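Local coordinates for protein minor fimbrium subunit Mfa5 (Porphyromonas gingivalis ATCC 33277, PDB 6TO1) that serves as an accessory subunit at the tip of the minor fimbriae, surface pili that mediate biofilm formation and adhesion to host cells and other oral bacteria, at residues A[264-269]-A[323-328]; A[268-271]-A[276-279]; A[431-436]-A[440-445]. All blocks are in the same frame, centred on the assembly; numbering follows the deposited sequence. Where two conformers were deposited one is given.

Contacts 1 and 2 are neighbours in the von Willebrand factor A domain, their centres about 5 Å apart. Both use the same side of helix 262-272, about one turn apart: V266 packs on L325 in contact 1, while the G269-A270 backbone receives the ring of Y277 in contact 2. Backbone bonds from L325 to Y277 and S279 join the two, and both are buried and held across their segments by packing. Contact 3 lies about 72 Å from contact 1 between centres, in the following, all-β domain. It is only partly buried and mixed in chemistry, with valines and a leucine on the inner side and an aspartate-threonine hydrogen-bond network at the sheet edge.

Contact 1 (A[264-269]-A[323-328]); sequences DLVIQG and GALVYE
V266 on helix 262-272 meets L325 in a purely apolar contact, the two side chains crossing at a slant. The CG2 methyl of V266 does most of the touching: it sits 3.8 Å from CG of L325 and reaches both methyls at the leucine fork. The other valine branch, CG1, lies 4.0 Å from L325 CD2, so CD2 is met by both methyls of V266. The leucine torsion helps: CG lies anti to the carbonyl carbon (chi1 -70°), with the fork toward the helix. A324 plays a smaller part, its carbonyl O lying 4.4 Å from V266 CG2.

Further out, Y277 packs against both V266 and A324, L370 of helix 369-378 and F339 also touch V266, and V297 touches L325. The backbone of L325 is held by hydrogen bonds to Y277 and S279, which holds the chain in place and so helps set where its side chain starts. The whole cluster belongs to a long excursion between strands 227-234 and 357-362 of the central sheet of a von Willebrand factor A domain, and the side chain of A324 is about 10 Å from the bound magnesium ion, on the metal-binding side of that fold.

Contact 2 (A[268-271]-A[276-279]); sequences QGAI and NYVS
Y277 turns its CG opposite its own carbonyl carbon (chi1 -82°) and turns its ring nearly perpendicular to the plane of CA, CB and CG (chi2 -93°), which lays a ring face along the G269-A270 peptide of helix 262-272. A270 N is 3.7 Å above the ring plane, displaced toward the rim, and G269 C lies over the same face. The carbonyl O of G269 comes as near as 3.3 Å to Y277 CE2. Farther along the ring, the phenol end passes the bare alpha carbon of G269, with Y277 OH 3.8 Å from G269 CA. Since glycine carries no side chain here, the ring can settle directly on the helix backbone.

At the root of the tyrosine the contact becomes aliphatic. CB of A270 touches Y277 CB at 3.7 Å, and V278 adds its CG2 methyl, 4.1 Å from A270 CB. P291 also touches A270, while F368 packs on Y277. V278 is the first residue to leave helical geometry, so the chain turns off immediately beyond the ring.

The small residues G269 and A270 thus let helix 274-277 fold back closely on the helix before it. Cohesion between the segments comes from van der Waals contact between an aromatic face, a peptide group and small aliphatic groups, without a polar bond between them.

Contact 3 (A[431-436]-A[440-445]); sequences DVTHLL and NGTVHY
V432 and V443 form the apolar centre, their side chains crossing at a slant with V432 CG2 3.7 Å from V443 CG1. That CG2 branch occupies the crowded position between the backbone N and carbonyl carbon of V432 (chi1 of CG1 -60°), leaving CG1 to run toward Y445, where it meets CB at 3.6 Å. L436 approaches V443 at about a right angle and brings its CD2 methyl to the same CG1. Beyond these residues, I467 touches V443 and Y469 touches L436, both from strand 463-473, while L452 and W454 of the neighbouring strand 451-455 also pack on V443.

Toward the edge the backbone takes over. V432 N donates to V443 O at 2.9 Å. The return bond of a regular antiparallel ladder would use V432 O, but the chain has already turned away and that carbonyl accepts L435 N instead. The hydroxyl of T433 stands in for it: V443 N donates to T433 OG1 at 2.9 Å, almost straight at 167°. T433 OG1 in turn donates to the syn lone pair of D431 OD1, at 2.6 Å, so the hydroxyl is gripped on both its donor and acceptor functions. The same OD1 also takes the T433 backbone N at 3.1 Å, from well above the carboxylate plane. These two donors probably help offset the closeness of another acceptor, V443 O.

D431 and H444 form the last antiparallel, non-hydrogen-bonded pair, their side chains on one sheet face. The bond from T433 N to D431 OD1 closes an Asx turn, where edge strand 430-431 ends and the chain starts its crossing to strand 437-438, which pairs with 463-473 in another sheet: an arrangement consistent with the edge of a β-sandwich.

Contact 1 (A[264-269]-A[323-328])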
loop_
_atom_site.group_PDB
_atom_site.type_symbol
_atom_site.label_atom_id
_atom_site.label_comp_id
_atom_site.label_asym_id
_atom_site.label_seq_id
_atom_site.Cartn_x
_atom_site.Cartn_y
_atom_site.Cartn_z
ATOM N N ASP A 264 29.212 30.067 24.458
ATOM C CA ASP A 264 30.355 30.012 25.351
ATOM C C ASP A 264 31.618 29.688 24.579
ATOM O O ASP A 264 32.684 30.225 24.871
ATOM C CB ASP A 264 30.102 28.977 26.453
ATOM C CG ASP A 264 28.880 29.313 27.317
ATOM O OD1 ASP A 264 27.790 29.506 26.748
ATOM O OD2 ASP A 264 29.020 29.400 28.578
ATOM N N LEU A 265 31.513 28.814 23.579
ATOM C CA LEU A 265 32.675 28.440 22.791
ATOM C C LEU A 265 33.231 29.615 22.008
ATOM O O LEU A 265 34.452 29.779 21.911
ATOM C CB LEU A 265 32.311 27.312 21.826
ATOM C CG LEU A 265 32.152 25.936 22.462
ATOM C CD1 LEU A 265 31.515 24.975 21.442
ATOM C CD2 LEU A 265 33.500 25.429 22.956
ATOM N N VAL A 266 32.360 30.405 21.380
ATOM C CA VAL A 266 32.877 31.481 20.560
ATOM C C VAL A 266 33.453 32.576 21.435
ATOM O O VAL A 266 34.431 33.232 21.056
ATOM C CB VAL A 266 31.803 32.024 19.597
ATOM C CG1 VAL A 266 30.800 32.940 20.259
ATOM C CG2 VAL A 266 32.470 32.758 18.475
ATOM N N ILE A 267 32.875 32.796 22.614
ATOM C CA ILE A 267 33.408 33.821 23.507
ATOM C C ILE A 267 34.774 33.399 24.020
ATOM O O ILE A 267 35.747 34.149 23.927
ATOM C CB ILE A 267 32.423 34.105 24.655
ATOM C CG1 ILE A 267 31.202 34.841 24.104
ATOM C CG2 ILE A 267 33.095 34.937 25.763
ATOM C CD1 ILE A 267 30.041 34.990 25.105
ATOM N N GLN A 268 34.876 32.171 24.543
ATOM C CA GLN A 268 36.171 31.687 25.000
ATOM C C GLN A 268 37.168 31.664 23.858
ATOM O O GLN A 268 38.341 31.986 24.049
ATOM C CB GLN A 268 36.060 30.290 25.611
ATOM C CG GLN A 268 37.361 29.781 26.203
ATOM C CD GLN A 268 37.757 30.546 27.463
ATOM O OE1 GLN A 268 37.126 30.408 28.498
ATOM N NE2 GLN A 268 38.785 31.371 27.359
ATOM N N GLY A 269 36.724 31.266 22.662
ATOM C CA GLY A 269 37.651 31.187 21.546
ATOM C C GLY A 269 38.195 32.548 21.182
ATOM O O GLY A 269 39.390 32.710 20.921
ATOM N N GLY A 323 33.284 38.036 9.988
ATOM C CA GLY A 323 34.032 37.152 10.860
ATOM C C GLY A 323 33.109 36.261 11.679
ATOM O O GLY A 323 31.892 36.406 11.665
ATOM N N ALA A 324 33.732 35.321 12.403
ATOM C CA ALA A 324 32.996 34.482 13.352
ATOM C C ALA A 324 32.257 35.323 14.375
ATOM O O ALA A 324 31.174 34.935 14.838
ATOM C CB ALA A 324 33.953 33.524 14.054
ATOM N N LEU A 325 32.813 36.486 14.721
ATOM C CA LEU A 325 32.128 37.507 15.504
ATOM C C LEU A 325 32.281 38.828 14.768
ATOM O O LEU A 325 33.379 39.149 14.286
ATOM C CB LEU A 325 32.690 37.629 16.909
ATOM C CG LEU A 325 32.413 36.462 17.861
ATOM C CD1 LEU A 325 33.149 36.758 19.166
ATOM C CD2 LEU A 325 30.939 36.228 18.061
ATOM N N VAL A 326 31.192 39.590 14.665
ATOM C CA VAL A 326 31.223 40.900 14.021
ATOM C C VAL A 326 30.873 41.959 15.060
ATOM O O VAL A 326 29.736 42.044 15.547
ATOM C CB VAL A 326 30.289 40.978 12.816
ATOM C CG1 VAL A 326 30.502 42.338 12.067
ATOM C CG2 VAL A 326 30.542 39.850 11.854
ATOM N N TYR A 327 31.853 42.781 15.388
ATOM C CA TYR A 327 31.686 43.835 16.374
ATOM C C TYR A 327 30.599 44.815 15.962
ATOM O O TYR A 327 30.513 45.207 14.799
ATOM C CB TYR A 327 33.041 44.543 16.527
ATOM C CG TYR A 327 33.087 45.676 17.497
ATOM C CD1 TYR A 327 32.594 45.543 18.779
ATOM C CD2 TYR A 327 33.668 46.897 17.125
ATOM C CE1 TYR A 327 32.647 46.615 19.673
ATOM C CE2 TYR A 327 33.729 47.952 18.001
ATOM C CZ TYR A 327 33.222 47.802 19.273
ATOM O OH TYR A 327 33.300 48.868 20.132
ATOM N N GLU A 328 29.748 45.183 16.927
ATOM C CA GLU A 328 28.674 46.164 16.764
ATOM C C GLU A 328 29.084 47.410 17.556
ATOM O O GLU A 328 28.884 47.474 18.781
ATOM C CB GLU A 328 27.340 45.602 17.266
ATOM C CG GLU A 328 26.177 46.589 17.263
ATOM C CD GLU A 328 26.067 47.389 15.976
ATOM O OE1 GLU A 328 25.362 46.950 15.034
ATOM O OE2 GLU A 328 26.701 48.465 15.902
#

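Contact 2 (A[268-271]-A[276-279])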
loop_
_atom_site.group_PDB
_atom_site.type_symbol
_atom_site.label_atom_id
_atom_site.label_comp_id
_atom_site.label_asym_id
_atom_site.label_seq_id
_atom_site.Cartn_x
_atom_site.Cartn_y
_atom_site.Cartn_z
ATOM N N GLN A 268 34.876 32.171 24.543
ATOM C CA GLN A 268 36.171 31.687 25.000
ATOM C C GLN A 268 37.168 31.664 23.858
ATOM O O GLN A 268 38.341 31.986 24.049
ATOM C CB GLN A 268 36.060 30.290 25.611
ATOM C CG GLN A 268 37.361 29.781 26.203
ATOM C CD GLN A 268 37.757 30.546 27.463
ATOM O OE1 GLN A 268 37.126 30.408 28.498
ATOM N NE2 GLN A 268 38.785 31.371 27.359
ATOM N N GLY A 269 36.724 31.266 22.662
ATOM C CA GLY A 269 37.651 31.187 21.546
ATOM C C GLY A 269 38.195 32.548 21.182
ATOM O O GLY A 269 39.390 32.710 20.921
ATOM N N ALA A 270 37.325 33.558 21.202
ATOM C CA ALA A 270 37.743 34.903 20.855
ATOM C C ALA A 270 38.576 35.536 21.953
ATOM O O ALA A 270 39.360 36.438 21.668
ATOM C CB ALA A 270 36.512 35.779 20.564
ATOM N N ILE A 271 38.405 35.105 23.207
ATOM C CA ILE A 271 39.331 35.518 24.253
ATOM C C ILE A 271 40.716 34.932 23.981
ATOM O O ILE A 271 41.721 35.640 24.068
ATOM C CB ILE A 271 38.804 35.117 25.650
ATOM C CG1 ILE A 271 37.586 35.974 26.040
ATOM C CG2 ILE A 271 39.926 35.199 26.717
ATOM C CD1 ILE A 271 36.765 35.388 27.200
ATOM N N ASN A 276 41.670 35.791 15.293
ATOM C CA ASN A 276 41.091 34.757 14.450
ATOM C C ASN A 276 39.563 34.878 14.379
ATOM O O ASN A 276 38.946 34.425 13.404
ATOM C CB ASN A 276 41.439 33.369 14.983
ATOM C CG ASN A 276 42.879 32.969 14.705
ATOM O OD1 ASN A 276 43.626 33.688 14.053
ATOM N ND2 ASN A 276 43.262 31.802 15.190
ATOM N N TYR A 277 38.945 35.455 15.410
ATOM C CA TYR A 277 37.491 35.457 15.565
ATOM C C TYR A 277 36.836 36.772 15.202
ATOM O O TYR A 277 35.749 36.768 14.625
ATOM C CB TYR A 277 37.132 35.144 17.010
ATOM C CG TYR A 277 37.154 33.683 17.305
ATOM C CD1 TYR A 277 35.995 32.931 17.203
ATOM C CD2 TYR A 277 38.309 33.048 17.674
ATOM C CE1 TYR A 277 35.992 31.601 17.471
ATOM C CE2 TYR A 277 38.315 31.676 17.959
ATOM C CZ TYR A 277 37.161 30.963 17.827
ATOM O OH TYR A 277 37.117 29.605 18.083
ATOM N N VAL A 278 37.437 37.904 15.562
ATOM C CA VAL A 278 36.709 39.165 15.613
ATOM C C VAL A 278 37.027 39.997 14.377
ATOM O O VAL A 278 38.191 40.323 14.121
ATOM C CB VAL A 278 37.032 39.947 16.891
ATOM C CG1 VAL A 278 36.236 41.213 16.929
ATOM C CG2 VAL A 278 36.750 39.106 18.114
ATOM N N SER A 279 35.971 40.373 13.652
ATOM C CA SER A 279 36.019 41.286 12.519
ATOM C C SER A 279 37.052 42.388 12.695
ATOM O O SER A 279 36.877 43.280 13.533
ATOM C CB SER A 279 34.649 41.930 12.318
ATOM O OG SER A 279 34.272 42.658 13.476
#

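Contact 3 (A[431-436]-A[440-445])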
loop_
_atom_site.group_PDB
_atom_site.type_symbol
_atom_site.label_atom_id
_atom_site.label_comp_id
_atom_site.label_asym_id
_atom_site.label_seq_id
_atom_site.Cartn_x
_atom_site.Cartn_y
_atom_site.Cartn_z
ATOM N N ASP A 431 -16.503 -20.957 12.662
ATOM C CA ASP A 431 -15.216 -20.693 12.044
ATOM C C ASP A 431 -14.901 -21.786 11.036
ATOM O O ASP A 431 -14.855 -22.968 11.389
ATOM C CB ASP A 431 -14.147 -20.617 13.124
ATOM C CG ASP A 431 -12.767 -20.603 12.556
ATOM O OD1 ASP A 431 -12.536 -19.854 11.593
ATOM O OD2 ASP A 431 -11.919 -21.348 13.062
ATOM N N VAL A 432 -14.702 -21.395 9.780
ATOM C CA VAL A 432 -14.388 -22.346 8.725
ATOM C C VAL A 432 -13.006 -22.094 8.141
ATOM O O VAL A 432 -12.678 -22.617 7.075
ATOM C CB VAL A 432 -15.467 -22.343 7.623
ATOM C CG1 VAL A 432 -16.820 -22.736 8.225
ATOM C CG2 VAL A 432 -15.578 -20.984 6.907
ATOM N N THR A 433 -12.183 -21.312 8.852
ATOM C CA THR A 433 -10.856 -20.963 8.357
ATOM C C THR A 433 -10.068 -22.194 7.936
ATOM O O THR A 433 -9.398 -22.190 6.899
ATOM C CB THR A 433 -10.085 -20.181 9.420
ATOM O OG1 THR A 433 -10.840 -19.033 9.823
ATOM C CG2 THR A 433 -8.741 -19.740 8.885
ATOM N N HIS A 434 -10.142 -23.269 8.706
ATOM C CA HIS A 434 -9.325 -24.445 8.421
ATOM C C HIS A 434 -10.011 -25.445 7.506
ATOM O O HIS A 434 -9.433 -26.497 7.226
ATOM C CB HIS A 434 -8.912 -25.098 9.746
ATOM C CG HIS A 434 -8.377 -24.108 10.731
ATOM N ND1 HIS A 434 -7.142 -23.514 10.586
ATOM C CD2 HIS A 434 -8.935 -23.552 11.831
ATOM C CE1 HIS A 434 -6.949 -22.659 11.572
ATOM N NE2 HIS A 434 -8.021 -22.663 12.342
ATOM N N LEU A 435 -11.196 -25.122 6.996
ATOM C CA LEU A 435 -11.860 -25.930 5.985
ATOM C C LEU A 435 -11.745 -25.328 4.592
ATOM O O LEU A 435 -12.161 -25.971 3.616
ATOM C CB LEU A 435 -13.333 -26.089 6.349
ATOM C CG LEU A 435 -13.612 -26.790 7.686
ATOM C CD1 LEU A 435 -15.100 -26.821 7.983
ATOM C CD2 LEU A 435 -13.021 -28.185 7.631
ATOM N N LEU A 436 -11.206 -24.111 4.493
ATOM C CA LEU A 436 -10.943 -23.388 3.258
ATOM C C LEU A 436 -9.444 -23.140 3.119
ATOM O O LEU A 436 -8.667 -23.342 4.052
ATOM C CB LEU A 436 -11.666 -22.036 3.247
ATOM C CG LEU A 436 -13.143 -22.032 2.901
ATOM C CD1 LEU A 436 -13.927 -22.962 3.793
ATOM C CD2 LEU A 436 -13.712 -20.617 3.018
ATOM N N ASN A 440 -4.754 -15.184 4.626
ATOM C CA ASN A 440 -4.640 -14.154 5.647
ATOM C C ASN A 440 -5.982 -14.076 6.364
ATOM O O ASN A 440 -7.027 -14.073 5.712
ATOM C CB ASN A 440 -4.334 -12.766 5.052
ATOM C CG ASN A 440 -2.999 -12.696 4.343
ATOM O OD1 ASN A 440 -2.862 -13.082 3.178
ATOM N ND2 ASN A 440 -2.005 -12.158 5.034
ATOM N N GLY A 441 -5.959 -13.967 7.691
ATOM C CA GLY A 441 -7.170 -13.696 8.441
ATOM C C GLY A 441 -7.989 -14.958 8.695
ATOM O O GLY A 441 -7.482 -16.077 8.640
ATOM N N THR A 442 -9.280 -14.756 8.973
ATOM C CA THR A 442 -10.173 -15.838 9.377
ATOM C C THR A 442 -11.510 -15.707 8.664
ATOM O O THR A 442 -11.904 -14.614 8.250
ATOM C CB THR A 442 -10.395 -15.820 10.892
ATOM O OG1 THR A 442 -10.876 -14.532 11.300
ATOM C CG2 THR A 442 -9.099 -16.120 11.636
ATOM N N VAL A 443 -12.208 -16.837 8.518
ATOM C CA VAL A 443 -13.457 -16.881 7.778
ATOM C C VAL A 443 -14.542 -17.539 8.624
ATOM O O VAL A 443 -14.330 -18.607 9.204
ATOM C CB VAL A 443 -13.302 -17.626 6.440
ATOM C CG1 VAL A 443 -14.628 -17.575 5.672
ATOM C CG2 VAL A 443 -12.150 -17.038 5.612
ATOM N N HIS A 444 -15.694 -16.890 8.685
ATOM C CA HIS A 444 -16.892 -17.368 9.352
ATOM C C HIS A 444 -17.943 -17.717 8.303
ATOM O O HIS A 444 -18.046 -17.063 7.269
ATOM C CB HIS A 444 -17.450 -16.290 10.272
ATOM C CG HIS A 444 -18.735 -16.662 10.926
ATOM N ND1 HIS A 444 -18.785 -17.380 12.104
ATOM C CD2 HIS A 444 -20.018 -16.416 10.576
ATOM C CE1 HIS A 444 -20.049 -17.565 12.445
ATOM N NE2 HIS A 444 -20.816 -16.985 11.539
ATOM N N TYR A 445 -18.728 -18.748 8.581
ATOM C CA TYR A 445 -19.787 -19.191 7.688
ATOM C C TYR A 445 -21.088 -19.234 8.468
ATOM O O TYR A 445 -21.123 -19.748 9.594
ATOM C CB TYR A 445 -19.476 -20.565 7.105
ATOM C CG TYR A 445 -20.462 -21.015 6.046
ATOM C CD1 TYR A 445 -20.589 -20.326 4.854
ATOM C CD2 TYR A 445 -21.266 -22.136 6.247
ATOM C CE1 TYR A 445 -21.482 -20.728 3.887
ATOM C CE2 TYR A 445 -22.165 -22.544 5.283
ATOM C CZ TYR A 445 -22.262 -21.843 4.105
ATOM O OH TYR A 445 -23.152 -22.245 3.134
#